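Local coordinates for protein cytochrome cL (Hyphomicrobium denitrificans, PDB 2D0W) that carries a haem and transfers electrons in the periplasm, probably accepting them from methanol dehydrogenase during methanol oxidation, at residues Trp80-Pro83 and Lys84-Thr87; Leu112-Met115 and Leu116-Ile119; Asp134-Asp138 and Glu139-Asn143; Pro146-Ile149 and Lys150-Glu153. All blocks are in the same frame, centred on the assembly; numbering follows the deposited sequence.

Interaction 1 (Trp80-Pro83 and Lys84-Thr87). With HEM (protoporphyrin IX containing Fe), chain H.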
loop_
_atom_site.group_PDB
_atom_site.type_symbol
_atom_site.label_atom_id
_atom_site.label_comp_id
_atom_site.label_asym_id
_atom_site.label_seq_id
_atom_site.Cartn_x
_atom_site.Cartn_y
_atom_site.Cartn_z
ATOM N N TRP A 80 -4.241 -12.130 7.025
ATOM C CA TRP A 80 -3.360 -11.119 7.640
ATOM C C TRP A 80 -3.047 -11.446 9.089
ATOM O O TRP A 80 -3.956 -11.703 9.893
ATOM C CB TRP A 80 -3.978 -9.717 7.560
ATOM C CG TRP A 80 -4.216 -9.285 6.172
ATOM C CD1 TRP A 80 -5.342 -9.495 5.427
ATOM C CD2 TRP A 80 -3.300 -8.604 5.324
ATOM N NE1 TRP A 80 -5.189 -8.965 4.168
ATOM C CE2 TRP A 80 -3.944 -8.415 4.080
ATOM C CE3 TRP A 80 -1.991 -8.145 5.482
ATOM C CZ2 TRP A 80 -3.316 -7.779 3.004
ATOM C CZ3 TRP A 80 -1.374 -7.517 4.426
ATOM C CH2 TRP A 80 -2.041 -7.329 3.200
ATOM N N THR A 81 -1.763 -11.422 9.425
ATOM C CA THR A 81 -1.340 -11.525 10.824
ATOM C C THR A 81 -1.993 -10.480 11.693
ATOM O O THR A 81 -2.396 -10.775 12.819
ATOM C CB THR A 81 0.213 -11.379 10.958
ATOM O OG1 THR A 81 0.820 -12.433 10.234
ATOM C CG2 THR A 81 0.682 -11.490 12.423
ATOM N N TYR A 82 -2.040 -9.240 11.198
ATOM C CA TYR A 82 -2.654 -8.117 11.888
ATOM C C TYR A 82 -3.838 -7.741 11.001
ATOM O O TYR A 82 -3.652 -7.163 9.915
ATOM C CB TYR A 82 -1.634 -6.973 11.976
ATOM C CG TYR A 82 -0.386 -7.398 12.688
ATOM C CD1 TYR A 82 -0.341 -7.445 14.103
ATOM C CD2 TYR A 82 0.750 -7.781 11.964
ATOM C CE1 TYR A 82 0.806 -7.855 14.763
ATOM C CE2 TYR A 82 1.895 -8.215 12.618
ATOM C CZ TYR A 82 1.918 -8.258 14.010
ATOM O OH TYR A 82 3.074 -8.714 14.624
ATOM N N PRO A 83 -5.048 -8.119 11.406
ATOM C CA PRO A 83 -6.191 -7.924 10.479
ATOM C C PRO A 83 -6.627 -6.473 10.126
ATOM O O PRO A 83 -7.284 -6.292 9.119
ATOM C CB PRO A 83 -7.331 -8.781 11.105
ATOM C CG PRO A 83 -6.943 -8.958 12.580
ATOM C CD PRO A 83 -5.422 -8.800 12.672
ATOM N N LYS A 84 -6.264 -5.470 10.917
ATOM C CA LYS A 84 -6.449 -4.069 10.498
ATOM C C LYS A 84 -5.638 -3.703 9.231
ATOM O O LYS A 84 -5.762 -2.594 8.705
ATOM C CB LYS A 84 -6.091 -3.095 11.627
ATOM C CG LYS A 84 -7.190 -2.944 12.692
ATOM C CD LYS A 84 -6.918 -1.779 13.675
ATOM C CE LYS A 84 -7.619 -2.026 15.021
ATOM N NZ LYS A 84 -7.022 -1.265 16.192
ATOM N N ASN A 85 -4.825 -4.634 8.754
ATOM C CA ASN A 85 -4.114 -4.461 7.480
ATOM C C ASN A 85 -5.032 -4.637 6.244
ATOM O O ASN A 85 -4.614 -4.401 5.134
ATOM C CB ASN A 85 -2.851 -5.336 7.411
ATOM C CG ASN A 85 -1.698 -4.804 8.298
ATOM O OD1 ASN A 85 -1.596 -3.586 8.581
ATOM N ND2 ASN A 85 -0.796 -5.716 8.708
ATOM N N THR A 86 -6.281 -5.065 6.469
ATOM C CA THR A 86 -7.336 -5.035 5.445
ATOM C C THR A 86 -7.890 -3.604 5.220
ATOM O O THR A 86 -8.695 -3.369 4.311
ATOM C CB THR A 86 -8.519 -6.022 5.789
ATOM O OG1 THR A 86 -9.211 -5.602 6.981
ATOM C CG2 THR A 86 -8.046 -7.457 5.949
ATOM N N THR A 87 -7.506 -2.658 6.072
ATOM C CA THR A 87 -7.801 -1.235 5.860
ATOM C C THR A 87 -6.513 -0.544 5.430
ATOM O O THR A 87 -5.400 -0.956 5.855
ATOM C CB THR A 87 -8.388 -0.575 7.150
ATOM O OG1 THR A 87 -7.363 -0.422 8.135
ATOM C CG2 THR A 87 -9.467 -1.460 7.773
HETATM C CHA HEM H . 5.311 -8.080 8.220
HETATM C CHB HEM H . 4.966 -4.874 4.561
HETATM C CHC HEM H . 9.812 -4.563 4.128
HETATM C CHD HEM H . 10.016 -8.574 6.856
HETATM C C1A HEM H . 4.750 -7.172 7.319
HETATM C C2A HEM H . 3.361 -6.743 7.209
HETATM C C3A HEM H . 3.280 -5.890 6.188
HETATM C C4A HEM H . 4.604 -5.698 5.610
HETATM C CMA HEM H . 2.000 -5.176 5.645
HETATM C CAA HEM H . 2.189 -7.261 8.074
HETATM C CBA HEM H . 1.678 -8.536 7.381
HETATM C CGA HEM H . 0.405 -9.078 8.020
HETATM O O1A HEM H . -0.263 -8.345 8.788
HETATM O O2A HEM H . 0.076 -10.258 7.752
HETATM C C1B HEM H . 6.242 -4.465 4.155
HETATM C C2B HEM H . 6.642 -3.480 3.145
HETATM C C3B HEM H . 7.879 -3.357 3.106
HETATM C C4B HEM H . 8.488 -4.295 3.998
HETATM C CMB HEM H . 5.593 -2.796 2.269
HETATM C CAB HEM H . 8.649 -2.201 2.447
HETATM C CBB HEM H . 8.354 -0.965 2.706
HETATM C C1C HEM H . 10.304 -5.651 4.817
HETATM C C2C HEM H . 11.723 -5.974 5.067
HETATM C C3C HEM H . 11.764 -7.097 5.759
HETATM C C4C HEM H . 10.386 -7.480 6.108
HETATM C CMC HEM H . 12.812 -5.406 4.170
HETATM C CAC HEM H . 12.948 -8.083 6.021
HETATM C CBC HEM H . 14.081 -7.549 6.388
HETATM C C1D HEM H . 8.845 -8.785 7.556
HETATM C C2D HEM H . 8.640 -9.747 8.622
HETATM C C3D HEM H . 7.187 -9.589 9.055
HETATM C C4D HEM H . 6.624 -8.564 8.197
HETATM C CMD HEM H . 9.704 -10.727 9.204
HETATM C CAD HEM H . 6.403 -10.345 10.188
HETATM C CBD HEM H . 6.369 -9.307 11.314
HETATM C CGD HEM H . 5.352 -9.606 12.387
HETATM O O1D HEM H . 5.174 -8.791 13.311
HETATM O O2D HEM H . 4.702 -10.656 12.292
HETATM N NA HEM H . 5.449 -6.523 6.320
HETATM N NB HEM H . 7.454 -4.969 4.578
HETATM N NC HEM H . 9.520 -6.560 5.511
HETATM N ND HEM H . 7.632 -8.141 7.332
HETATM FE FE HEM H . 7.518 -6.465 5.985
#

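Interaction 2 (Leu112-Met115 and Leu116-Ile119)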
loop_
_atom_site.group_PDB
_atom_site.type_symbol
_atom_site.label_atom_id
_atom_site.label_comp_id
_atom_site.label_asym_id
_atom_site.label_seq_id
_atom_site.Cartn_x
_atom_site.Cartn_y
_atom_site.Cartn_z
ATOM N N LEU A 112 5.300 10.606 1.931
ATOM C CA LEU A 112 3.928 10.212 2.184
ATOM C C LEU A 112 3.184 9.860 0.904
ATOM O O LEU A 112 2.410 8.894 0.893
ATOM C CB LEU A 112 3.195 11.294 2.975
ATOM C CG LEU A 112 3.611 11.386 4.458
ATOM C CD1 LEU A 112 3.423 10.071 5.209
ATOM C CD2 LEU A 112 5.032 11.761 4.514
ATOM N N ASP A 113 3.440 10.627 -0.167
ATOM C CA ASP A 113 2.745 10.413 -1.453
ATOM C C ASP A 113 3.191 9.077 -2.052
ATOM O O ASP A 113 2.374 8.343 -2.607
ATOM C CB ASP A 113 3.015 11.574 -2.423
ATOM C CG ASP A 113 2.082 11.551 -3.651
ATOM O OD1 ASP A 113 0.840 11.526 -3.496
ATOM O OD2 ASP A 113 2.615 11.524 -4.783
ATOM N N ASN A 114 4.477 8.771 -1.887
ATOM C CA ASN A 114 5.027 7.504 -2.350
ATOM C C ASN A 114 4.539 6.344 -1.519
ATOM O O ASN A 114 4.270 5.281 -2.051
ATOM C CB ASN A 114 6.557 7.534 -2.428
ATOM C CG ASN A 114 7.061 8.362 -3.648
ATOM O OD1 ASN A 114 6.407 8.453 -4.648
ATOM N ND2 ASN A 114 8.207 8.974 -3.516
ATOM N N MET A 115 4.420 6.549 -0.213
ATOM C CA MET A 115 3.828 5.527 0.657
ATOM C C MET A 115 2.480 5.119 0.126
ATOM O O MET A 115 2.081 3.941 0.189
ATOM C CB MET A 115 3.658 6.087 2.074
ATOM C CG MET A 115 2.814 5.186 2.956
ATOM S SD MET A 115 3.759 3.751 3.493
ATOM C CE MET A 115 4.568 4.479 4.914
ATOM N N LEU A 116 1.723 6.096 -0.366
ATOM C CA LEU A 116 0.351 5.797 -0.823
ATOM C C LEU A 116 0.301 5.002 -2.115
ATOM O O LEU A 116 -0.675 4.299 -2.390
ATOM C CB LEU A 116 -0.464 7.094 -0.917
ATOM C CG LEU A 116 -0.759 7.757 0.404
ATOM C CD1 LEU A 116 -1.543 9.012 0.135
ATOM C CD2 LEU A 116 -1.522 6.799 1.361
ATOM N N LYS A 117 1.321 5.173 -2.952
ATOM C CA LYS A 117 1.445 4.444 -4.211
ATOM C C LYS A 117 1.941 3.028 -3.934
ATOM O O LYS A 117 1.580 2.050 -4.567
ATOM C CB LYS A 117 2.443 5.154 -5.134
ATOM C CG LYS A 117 1.966 6.503 -5.707
ATOM C CD LYS A 117 3.142 7.149 -6.475
ATOM C CE LYS A 117 2.732 8.333 -7.287
ATOM N NZ LYS A 117 2.166 9.315 -6.369
ATOM N N LEU A 118 2.824 2.932 -2.970
ATOM C CA LEU A 118 3.257 1.603 -2.492
ATOM C C LEU A 118 2.046 0.781 -2.039
ATOM O O LEU A 118 1.914 -0.397 -2.374
ATOM C CB LEU A 118 4.221 1.770 -1.315
ATOM C CG LEU A 118 4.619 0.501 -0.546
ATOM C CD1 LEU A 118 5.154 -0.593 -1.476
ATOM C CD2 LEU A 118 5.622 0.888 0.592
ATOM N N ILE A 119 1.185 1.389 -1.240
ATOM C CA ILE A 119 -0.002 0.666 -0.709
ATOM C C ILE A 119 -0.926 0.265 -1.910
ATOM O O ILE A 119 -1.441 -0.847 -1.971
ATOM C CB ILE A 119 -0.705 1.544 0.317
ATOM C CG1 ILE A 119 0.096 1.588 1.622
ATOM C CG2 ILE A 119 -2.176 1.085 0.590
ATOM C CD1 ILE A 119 -0.350 2.685 2.659
#

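Interaction 3 (Asp134-Asp138 and Glu139-Asn143)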
loop_
_atom_site.group_PDB
_atom_site.type_symbol
_atom_site.label_atom_id
_atom_site.label_comp_id
_atom_site.label_asym_id
_atom_site.label_seq_id
_atom_site.Cartn_x
_atom_site.Cartn_y
_atom_site.Cartn_z
ATOM N N ASP A 134 -11.909 -5.204 2.883
ATOM C CA ASP A 134 -12.168 -3.920 3.571
ATOM C C ASP A 134 -11.574 -2.688 2.860
ATOM O O ASP A 134 -11.965 -1.554 3.173
ATOM C CB ASP A 134 -11.668 -3.954 5.034
ATOM C CG ASP A 134 -12.356 -5.012 5.861
ATOM O OD1 ASP A 134 -13.236 -5.744 5.341
ATOM O OD2 ASP A 134 -12.020 -5.129 7.049
ATOM N N TRP A 135 -10.652 -2.899 1.907
ATOM C CA TRP A 135 -9.922 -1.793 1.234
ATOM C C TRP A 135 -10.432 -1.414 -0.150
ATOM O O TRP A 135 -9.861 -0.508 -0.811
ATOM C CB TRP A 135 -8.423 -2.137 1.079
ATOM C CG TRP A 135 -8.162 -3.261 0.072
ATOM C CD1 TRP A 135 -7.974 -3.134 -1.281
ATOM C CD2 TRP A 135 -8.041 -4.641 0.359
ATOM N NE1 TRP A 135 -7.788 -4.356 -1.860
ATOM C CE2 TRP A 135 -7.800 -5.303 -0.870
ATOM C CE3 TRP A 135 -8.124 -5.393 1.527
ATOM C CZ2 TRP A 135 -7.645 -6.688 -0.954
ATOM C CZ3 TRP A 135 -7.972 -6.768 1.445
ATOM C CH2 TRP A 135 -7.749 -7.404 0.208
ATOM N N LEU A 136 -11.439 -2.143 -0.634
ATOM C CA LEU A 136 -12.082 -1.796 -1.921
ATOM C C LEU A 136 -13.501 -1.334 -1.712
ATOM O O LEU A 136 -14.211 -1.900 -0.908
ATOM C CB LEU A 136 -12.079 -2.998 -2.892
ATOM C CG LEU A 136 -10.740 -3.593 -3.341
ATOM C CD1 LEU A 136 -10.970 -4.890 -4.078
ATOM C CD2 LEU A 136 -10.099 -2.596 -4.242
ATOM N N SER A 137 -13.921 -0.325 -2.461
ATOM C CA SER A 137 -15.329 0.055 -2.514
ATOM C C SER A 137 -16.172 -0.968 -3.228
ATOM O O SER A 137 -15.669 -1.902 -3.871
ATOM C CB SER A 137 -15.497 1.384 -3.256
ATOM O OG SER A 137 -15.337 1.208 -4.667
ATOM N N ASP A 138 -17.477 -0.760 -3.148
ATOM C CA ASP A 138 -18.449 -1.529 -3.925
ATOM C C ASP A 138 -18.119 -1.635 -5.424
ATOM O O ASP A 138 -18.216 -2.708 -5.996
ATOM C CB ASP A 138 -19.872 -0.977 -3.701
ATOM C CG ASP A 138 -19.952 0.533 -3.850
ATOM O OD1 ASP A 138 -18.955 1.176 -4.239
ATOM O OD2 ASP A 138 -21.031 1.118 -3.602
ATOM N N GLU A 139 -17.688 -0.557 -6.064
ATOM C CA GLU A 139 -17.485 -0.631 -7.535
ATOM C C GLU A 139 -16.171 -1.327 -7.856
ATOM O O GLU A 139 -16.030 -2.046 -8.851
ATOM C CB GLU A 139 -17.505 0.768 -8.142
ATOM C CG GLU A 139 -18.842 1.456 -7.921
ATOM C CD GLU A 139 -19.920 0.861 -8.803
ATOM O OE1 GLU A 139 -19.706 0.828 -10.036
ATOM O OE2 GLU A 139 -20.959 0.410 -8.279
ATOM N N GLN A 140 -15.211 -1.140 -6.961
ATOM C CA GLN A 140 -13.916 -1.706 -7.167
ATOM C C GLN A 140 -13.891 -3.224 -7.097
ATOM O O GLN A 140 -13.144 -3.859 -7.835
ATOM C CB GLN A 140 -12.924 -1.072 -6.192
ATOM C CG GLN A 140 -12.509 0.351 -6.588
ATOM C CD GLN A 140 -11.826 1.064 -5.435
ATOM O OE1 GLN A 140 -12.023 0.699 -4.286
ATOM N NE2 GLN A 140 -11.004 2.029 -5.732
ATOM N N LYS A 141 -14.677 -3.773 -6.170
ATOM C CA LYS A 141 -14.828 -5.215 -5.948
ATOM C C LYS A 141 -15.383 -5.845 -7.222
ATOM O O LYS A 141 -14.858 -6.836 -7.680
ATOM C CB LYS A 141 -15.702 -5.507 -4.709
ATOM C CG LYS A 141 -15.047 -5.135 -3.338
ATOM C CD LYS A 141 -15.842 -5.638 -2.102
ATOM C CE LYS A 141 -15.502 -4.827 -0.841
ATOM N NZ LYS A 141 -15.751 -5.506 0.439
ATOM N N LYS A 142 -16.381 -5.195 -7.828
ATOM C CA LYS A 142 -16.945 -5.573 -9.143
ATOM C C LYS A 142 -15.947 -5.651 -10.304
ATOM O O LYS A 142 -16.192 -6.385 -11.262
ATOM C CB LYS A 142 -18.030 -4.564 -9.569
ATOM C CG LYS A 142 -19.410 -4.683 -8.896
ATOM C CD LYS A 142 -20.275 -3.458 -9.319
ATOM C CE LYS A 142 -21.485 -3.268 -8.395
ATOM N NZ LYS A 142 -22.269 -2.017 -8.712
ATOM N N ASN A 143 -14.856 -4.883 -10.231
ATOM C CA ASN A 143 -13.865 -4.773 -11.320
ATOM C C ASN A 143 -12.502 -5.456 -11.048
ATOM O O ASN A 143 -11.702 -5.663 -11.960
ATOM C CB ASN A 143 -13.603 -3.296 -11.615
ATOM C CG ASN A 143 -14.740 -2.634 -12.338
ATOM O OD1 ASN A 143 -15.170 -3.089 -13.410
ATOM N ND2 ASN A 143 -15.230 -1.539 -11.776
#

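Interaction 4 (Pro146-Ile149 and Lys150-Glu153). With ZN (zinc ion), chain F.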
loop_
_atom_site.group_PDB
_atom_site.type_symbol
_atom_site.label_atom_id
_atom_site.label_comp_id
_atom_site.label_asym_id
_atom_site.label_seq_id
_atom_site.Cartn_x
_atom_site.Cartn_y
_atom_site.Cartn_z
ATOM N N PRO A 146 -7.798 -11.065 -9.935
ATOM C CA PRO A 146 -6.615 -11.542 -9.233
ATOM C C PRO A 146 -5.376 -11.111 -10.036
ATOM O O PRO A 146 -5.428 -11.144 -11.269
ATOM C CB PRO A 146 -6.773 -13.081 -9.270
ATOM C CG PRO A 146 -7.798 -13.353 -10.373
ATOM C CD PRO A 146 -8.741 -12.168 -10.241
ATOM N N PHE A 147 -4.283 -10.708 -9.360
ATOM C CA PHE A 147 -3.106 -10.185 -10.095
ATOM C C PHE A 147 -2.455 -11.339 -10.854
ATOM O O PHE A 147 -2.286 -12.392 -10.292
ATOM C CB PHE A 147 -2.099 -9.554 -9.134
ATOM C CG PHE A 147 -0.833 -9.010 -9.801
ATOM C CD1 PHE A 147 0.401 -9.649 -9.601
ATOM C CD2 PHE A 147 -0.864 -7.837 -10.576
ATOM C CE1 PHE A 147 1.568 -9.188 -10.192
ATOM C CE2 PHE A 147 0.304 -7.350 -11.184
ATOM C CZ PHE A 147 1.533 -8.023 -10.969
ATOM N N ASP A 148 -2.109 -11.109 -12.113
ATOM C CA ASP A 148 -1.369 -12.042 -12.950
ATOM C C ASP A 148 -0.105 -11.381 -13.428
ATOM O O ASP A 148 -0.159 -10.520 -14.310
ATOM C CB ASP A 148 -2.178 -12.409 -14.196
ATOM C CG ASP A 148 -1.460 -13.433 -15.063
ATOM O OD1 ASP A 148 -0.362 -13.939 -14.660
ATOM O OD2 ASP A 148 -1.994 -13.746 -16.136
ATOM N N ILE A 149 1.030 -11.775 -12.857
ATOM C CA ILE A 149 2.355 -11.195 -13.220
ATOM C C ILE A 149 2.692 -11.293 -14.721
ATOM O O ILE A 149 3.355 -10.407 -15.272
ATOM C CB ILE A 149 3.492 -11.835 -12.401
ATOM C CG1 ILE A 149 4.881 -11.205 -12.736
ATOM C CG2 ILE A 149 3.511 -13.296 -12.616
ATOM C CD1 ILE A 149 5.092 -9.741 -12.238
ATOM N N LYS A 150 2.231 -12.366 -15.360
ATOM C CA LYS A 150 2.430 -12.596 -16.794
ATOM C C LYS A 150 1.800 -11.513 -17.648
ATOM O O LYS A 150 2.494 -10.903 -18.482
ATOM C CB LYS A 150 1.899 -13.957 -17.207
ATOM C CG LYS A 150 2.654 -15.132 -16.580
ATOM C CD LYS A 150 1.996 -16.482 -17.007
ATOM C CE LYS A 150 0.524 -16.578 -16.506
ATOM N NZ LYS A 150 0.002 -17.982 -16.583
ATOM N N ALA A 151 0.522 -11.233 -17.391
ATOM C CA ALA A 151 -0.196 -10.128 -18.021
ATOM C C ALA A 151 0.398 -8.770 -17.708
ATOM O O ALA A 151 0.449 -7.921 -18.586
ATOM C CB ALA A 151 -1.683 -10.127 -17.612
ATOM N N TRP A 152 0.820 -8.580 -16.454
ATOM C CA TRP A 152 1.470 -7.366 -15.999
ATOM C C TRP A 152 2.765 -7.087 -16.766
ATOM O O TRP A 152 3.034 -5.943 -17.156
ATOM C CB TRP A 152 1.802 -7.468 -14.500
ATOM C CG TRP A 152 2.544 -6.180 -13.961
ATOM C CD1 TRP A 152 3.890 -6.056 -13.638
ATOM C CD2 TRP A 152 1.963 -4.878 -13.724
ATOM N NE1 TRP A 152 4.157 -4.768 -13.217
ATOM C CE2 TRP A 152 3.001 -4.030 -13.261
ATOM C CE3 TRP A 152 0.672 -4.355 -13.846
ATOM C CZ2 TRP A 152 2.775 -2.685 -12.922
ATOM C CZ3 TRP A 152 0.446 -3.014 -13.513
ATOM C CH2 TRP A 152 1.500 -2.194 -13.051
ATOM N N GLU A 153 3.588 -8.121 -16.902
ATOM C CA GLU A 153 4.860 -8.025 -17.628
ATOM C C GLU A 153 4.669 -7.860 -19.142
ATOM O O GLU A 153 5.511 -7.260 -19.793
ATOM C CB GLU A 153 5.742 -9.253 -17.392
ATOM C CG GLU A 153 6.131 -9.608 -15.917
ATOM C CD GLU A 153 7.085 -8.612 -15.239
ATOM O OE1 GLU A 153 7.728 -9.001 -14.213
ATOM O OE2 GLU A 153 7.192 -7.447 -15.675
HETATM ZN ZN ZN F . 8.721 -7.333 -13.083
HETATM O O HOH W 1 9.055 -8.125 -10.708
#

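Interaction 1 (Trp80-Pro83 and Lys84-Thr87)
Trp80 and Asn85 meet at about a right angle where the chain folds back on itself: Asn85 CB sits over one face of the indole, offset toward the rim, 3.5 Å from Trp80 CE3. Thr86 CG2 adds a second apolar touch, reaching Trp80 CD1 at 3.4 Å. Trp80 NE1 is buried by this contact and has no polar partner in the model. The backbone bonds belong to a short 3-10 turn. Asn85 N donates to Tyr82 O at 3.0 Å, and Thr86 N to Pro83 O in a nearly straight bond (170°). Thr86 OG1 also lies near Pro83 O, though its main polar partner is Asp134. Thr87, the N-cap of helix 88-97, turns its hydroxyl to Lys84 O and to Gly90 N.

This turn is part of the haem pocket of the c-type cytochrome domain, and it holds the propionates. One carboxylate is gripped by three N-H groups: Thr81 N gives to HEM O2A (2.7 Å), while Tyr82 N and the Asn85 amide share HEM O1A, the latter through ND2 at 2.7 Å. With Asn85 CG beside its own backbone N (chi1 -74°), the amide runs alongside Tyr82, its plane 72° from the phenol ring. Asn85 OD1 is held by Thr94. The other propionate receives Tyr82 OH, very short at 2.5 Å from HEM O1D, and that carboxylate lies at the ring edge, in its plane.

Interaction 2 (Leu112-Met115 and Leu116-Ile119)
Lys117 reaches back one turn of helix 112-124 to Asp113, the two side chains crossing obliquely in an i to i+4 salt bridge. Asp113 CG stands anti to the backbone N (chi1 -168°), and the lysine chain, extended to CE, bends at its last torsion (chi4 60°) to set NZ 2.8 Å from Asp113 OD2. The ammonium comes from above the carboxylate plane, 51° out of it. The other oxygen, Asp113 OD1, is taken by Tyr41 and Thr27, so the carboxylate ties the helix to two loop regions as well as to its own next turn. An alanine in place of Lys117 would probably leave Asp113 OD2 without its charged mate, the carboxylate then relying on its bonds through OD1.

Met115 and Ile119 make the apolar counterpart, both packing on Phe92 and Ile95 of helix 88-97. Met115, bent at chi2 and chi3, brings CG to 4.0 Å from Ile119 CD1, again at a slant. Leu118 touches the haem and Tyr55 of helix 48-58, while Leu116 leans on helix 28-36. The backbone bonds beneath are uneven, those of Lys117 N weak, but Leu118 N lies nearly along the C=O axis of Asn114, 2.9 Å from Asn114 O.

Interaction 3 (Asp134-Asp138 and Glu139-Asn143)
Ser137 and Gln140 grip each other at the start of helix 138-143. Ser137 N donates to Gln140 OE1 at 2.8 Å in a fairly straight bond (164°), the donor tilted 20° from the plane of the amide. In return Ser137 OG accepts from Gln140 N at 3.3 Å, and more weakly from Glu139 N. The serine hydroxyl can do this because it stands between its own backbone N and carbonyl carbon (chi1 75°), facing the N-H groups of the first turn. Asp138 OD1 adds a weak bond to Glu139 N.

Around this pair, Leu136 supplies the apolar layer. Its CD2 lies 3.8 Å from Gln140 CB, and its CB is 3.7 Å from Lys141 CG, both side chains crossing it at a slant; Val130 and Phe144 pack on the leucine from beyond. Lys141 N bonds to Ser137 O at 3.1 Å, closing the first helical turn. The extended Lys141 chain then runs back past Leu136 O, and its NZ is held by the carbonyls of Ala133 and Ala131, stapling the preceding loop to the helix. On the solvent-facing flank Lys142 NZ meets Glu139 OE2 on the syn side, an i to i+3 salt bridge of 2.8 Å, tilted out of the carboxylate plane. The reciprocal pair of Ser137 and Gln140 is the classic capping box, here starting a short surface helix after the loop that follows helix 112-124.

Interaction 4 (Pro146-Ile149 and Lys150-Glu153)
The backbone enters helix 149-161 through two i to i+4 bonds: Trp152 N donates to Asp148 O at 3.1 Å, in the carbonyl plane, and Glu153 N to Ile149 O at 2.8 Å. Asp148 is the N-cap, its OD1 accepting from Lys150 N at 3.1 Å, with the donor above the carboxylate plane. The carboxylate reaches that N-H with CG anti to the backbone N (chi1 -177°). An alanine at Asp148 would probably leave Lys150 N without its cap and the first turn less firmly fixed.

Phe147 meets Trp152 at a slant, the Phe147 ring and the five-membered ring of Trp152 54° apart in plane, with Phe147 CZ 3.6 Å from Trp152 CB. Ile149 and Glu153 lie side by side, pointing the same way, and Ile149 CD1 comes to 3.4 Å from Glu153 OE1. Glu153 OE1 binds a zinc ion at 2.2 Å, which also holds a water; Glu153 OE2 has a weak, long ion pair with Lys157.

Phe147 and Trp152 both meet the ring of Trp121 on helix 112-124, and Phe147 also meets His124 there. Trp152 NE1 donates to Glu52 of helix 48-58, so the start of helix 149-161 is joined to two earlier helices.

How the interactions relate
Interaction 2 is the buried one, in the first turns of helix 112-124; interaction 1 is partly buried beside the haem, and interactions 3 and 4 lie at the surface. Interactions 1 and 2 both touch the haem, the first through polar groups on the propionates, the second through an aliphatic side chain. Interactions 3 and 4 are both helix starts, capped by a serine in one and an aspartate in the other, and the second alone of the two carries a metal ligand. Interaction 1 touches interaction 3 directly, through Thr86 OG1 and Asp134 OD2, 2.8 Å apart. Interaction 4 returns to helix 112-124 through Trp121, beyond the turns of interaction 2.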